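Putative phosphoenolpyruvate-dependent sugar phosphotransferase system (PTS) permease (Klebsiella pneumoniae subsp. pneumoniae, PDB 3MTQ) probably serves as a fructose/mannose-type IIA component, relaying phosphoryl groups during phosphoenolpyruvate-dependent sugar uptake across the bacterial membrane. Local coordinates at residues M20-I25 and D125-L130. Sequence-based numbering, arbitrary orientation. Where two conformers were deposited one is given.
Sequences MKRHYI and DNTEKL
Arg22 meets Thr127 and Leu130 with two different parts of one flat group: its guanidinium edge takes the hydroxyl and one of its faces takes the methyl. At the edge, Arg22 NH2 donates to Thr127 OG1 over 3.0 Å. The oxygen lies only 11° out of the guanidinium plane, yet the N-H...O angle of 140° marks a clearly bent bond. Over the face, Leu130 CD2 stands 3.5 Å from Arg22 CZ, and its distance above the plane is practically the same, which places the methyl over the centre of the group; Arg22 NH1 is scarcely farther from that methyl, at 3.6 Å. This is apolar packing against the flat side of a cation, while the N-H groups bond at the rim. The side chain reaches across with CG anti to the backbone N (chi1 -174°) and a bend at chi3. The Glu79 carboxylate spans the pair: its OE1 forms a salt bridge with Arg22 NE and its OE2 hydrogen-bonds Thr127 OG1, while Arg22 NH2 also donates to Glu124 O. Shared bonding of this kind would be expected to restrict rotation of the guanidinium. At the start of the helix, Asn126 is the N-cap, its OD1 accepting from Lys129 N at 3.1 Å from above the carbonyl plane. The backbones remain well apart, with 9.7 Å between Arg22 CA and Thr127 CA, so side chains bridge the gap. In this alpha/beta fold, whose parallel four-stranded sheet has the order 2-1-3-4, the contact ties inner strand 22-29, between strands 50-55 and 79-84, to the first turn of helix 127-141, where Leu130 also packs on Leu118 of helix 112-120.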
loop_
_atom_site.group_PDB
_atom_site.type_symbol
_atom_site.label_atom_id
_atom_site.label_comp_id
_atom_site.label_asym_id
_atom_site.label_seq_id
_atom_site.Cartn_x
_atom_site.Cartn_y
_atom_site.Cartn_z
HETATM N N MSE A 20 -24.048 -14.653 1.807
HETATM C CA MSE A 20 -23.822 -13.248 1.501
HETATM C C MSE A 20 -22.681 -13.109 0.522
HETATM O O MSE A 20 -21.693 -13.868 0.582
HETATM C CB MSE A 20 -23.489 -12.491 2.773
HETATM C CG MSE A 20 -24.663 -12.303 3.676
HETATM SE SE MSE A 20 -25.816 -10.829 3.226
HETATM C CE MSE A 20 -24.463 -9.434 3.338
ATOM N N LYS A 21 -22.826 -12.157 -0.404
ATOM C CA LYS A 21 -21.733 -11.871 -1.321
ATOM C C LYS A 21 -20.954 -10.688 -0.799
ATOM O O LYS A 21 -21.509 -9.712 -0.303
ATOM C CB LYS A 21 -22.158 -11.642 -2.772
ATOM C CG LYS A 21 -20.951 -11.521 -3.682
ATOM C CD LYS A 21 -21.089 -12.266 -5.005
ATOM C CE LYS A 21 -19.752 -12.377 -5.700
ATOM N NZ LYS A 21 -18.896 -13.519 -5.227
ATOM N N ARG A 22 -19.645 -10.831 -0.864
ATOM C CA ARG A 22 -18.721 -9.799 -0.448
ATOM C C ARG A 22 -18.011 -9.304 -1.702
ATOM O O ARG A 22 -17.460 -10.137 -2.451
ATOM C CB ARG A 22 -17.755 -10.407 0.551
ATOM C CG ARG A 22 -16.785 -9.464 1.231
ATOM C CD ARG A 22 -16.128 -10.194 2.371
ATOM N NE ARG A 22 -16.912 -10.174 3.608
ATOM C CZ ARG A 22 -16.866 -11.115 4.555
ATOM N NH1 ARG A 22 -16.120 -12.208 4.402
ATOM N NH2 ARG A 22 -17.606 -10.989 5.646
ATOM N N HIS A 23 -18.072 -7.971 -1.916
ATOM C CA HIS A 23 -17.386 -7.289 -2.986
ATOM C C HIS A 23 -16.351 -6.335 -2.390
ATOM O O HIS A 23 -16.557 -5.787 -1.303
ATOM C CB HIS A 23 -18.345 -6.460 -3.845
ATOM C CG HIS A 23 -19.567 -7.190 -4.317
ATOM N ND1 HIS A 23 -19.606 -7.883 -5.511
ATOM C CD2 HIS A 23 -20.823 -7.245 -3.808
ATOM C CE1 HIS A 23 -20.818 -8.377 -5.686
ATOM N NE2 HIS A 23 -21.576 -7.998 -4.671
ATOM N N TYR A 24 -15.227 -6.178 -3.084
ATOM C CA TYR A 24 -14.169 -5.264 -2.644
ATOM C C TYR A 24 -13.924 -4.184 -3.696
ATOM O O TYR A 24 -13.968 -4.461 -4.923
ATOM C CB TYR A 24 -12.861 -6.025 -2.375
ATOM C CG TYR A 24 -12.973 -7.257 -1.490
ATOM C CD1 TYR A 24 -12.578 -7.225 -0.151
ATOM C CD2 TYR A 24 -13.444 -8.459 -1.998
ATOM C CE1 TYR A 24 -12.667 -8.347 0.643
ATOM C CE2 TYR A 24 -13.547 -9.586 -1.207
ATOM C CZ TYR A 24 -13.156 -9.524 0.118
ATOM O OH TYR A 24 -13.258 -10.673 0.867
ATOM N N ILE A 25 -13.679 -2.960 -3.227
ATOM C CA ILE A 25 -13.282 -1.850 -4.080
ATOM C C ILE A 25 -11.929 -1.345 -3.534
ATOM O O ILE A 25 -11.774 -1.092 -2.299
ATOM C CB ILE A 25 -14.262 -0.682 -4.090
ATOM C CG1 ILE A 25 -15.583 -1.057 -4.740
ATOM C CG2 ILE A 25 -13.601 0.542 -4.786
ATOM C CD1 ILE A 25 -16.702 -0.047 -4.444
ATOM N N ASP A 125 -17.868 -14.761 8.668
ATOM C CA ASP A 125 -19.184 -14.108 8.581
ATOM C C ASP A 125 -19.354 -12.865 9.478
ATOM O O ASP A 125 -20.218 -12.021 9.217
ATOM C CB ASP A 125 -20.318 -15.120 8.858
ATOM C CG ASP A 125 -20.227 -15.740 10.247
ATOM O OD1 ASP A 125 -19.317 -16.559 10.476
ATOM O OD2 ASP A 125 -21.079 -15.421 11.103
ATOM N N ASN A 126 -18.579 -12.755 10.548
ATOM C CA ASN A 126 -18.618 -11.544 11.377
ATOM C C ASN A 126 -17.732 -10.513 10.687
ATOM O O ASN A 126 -16.489 -10.563 10.795
ATOM C CB ASN A 126 -18.114 -11.877 12.785
ATOM C CG ASN A 126 -18.156 -10.692 13.756
ATOM O OD1 ASN A 126 -18.114 -9.520 13.376
ATOM N ND2 ASN A 126 -18.181 -11.015 15.041
ATOM N N THR A 127 -18.354 -9.603 9.941
ATOM C CA THR A 127 -17.574 -8.669 9.117
ATOM C C THR A 127 -16.716 -7.711 9.921
ATOM O O THR A 127 -15.593 -7.367 9.531
ATOM C CB THR A 127 -18.461 -7.950 8.136
ATOM O OG1 THR A 127 -19.084 -8.946 7.334
ATOM C CG2 THR A 127 -17.631 -6.992 7.258
ATOM N N GLU A 128 -17.214 -7.369 11.105
ATOM C CA GLU A 128 -16.473 -6.515 12.051
ATOM C C GLU A 128 -15.180 -7.175 12.498
ATOM O O GLU A 128 -14.124 -6.524 12.591
ATOM C CB GLU A 128 -17.296 -6.224 13.321
ATOM C CG GLU A 128 -17.967 -4.851 13.368
ATOM C CD GLU A 128 -18.634 -4.591 14.709
ATOM O OE1 GLU A 128 -17.910 -4.491 15.722
ATOM O OE2 GLU A 128 -19.880 -4.490 14.747
ATOM N N LYS A 129 -15.276 -8.466 12.810
ATOM C CA LYS A 129 -14.153 -9.281 13.255
ATOM C C LYS A 129 -13.148 -9.445 12.139
ATOM O O LYS A 129 -11.978 -9.260 12.342
ATOM C CB LYS A 129 -14.653 -10.647 13.744
ATOM C CG LYS A 129 -13.607 -11.659 14.143
ATOM C CD LYS A 129 -14.281 -12.945 14.662
ATOM C CE LYS A 129 -13.272 -14.084 14.842
ATOM N NZ LYS A 129 -13.169 -14.952 13.643
ATOM N N LEU A 130 -13.614 -9.773 10.939
ATOM C CA LEU A 130 -12.730 -9.828 9.763
ATOM C C LEU A 130 -11.854 -8.568 9.569
ATOM O O LEU A 130 -10.610 -8.647 9.404
ATOM C CB LEU A 130 -13.596 -10.024 8.517
ATOM C CG LEU A 130 -12.970 -9.890 7.111
ATOM C CD1 LEU A 130 -12.092 -11.073 6.816
ATOM C CD2 LEU A 130 -14.008 -9.796 6.077
#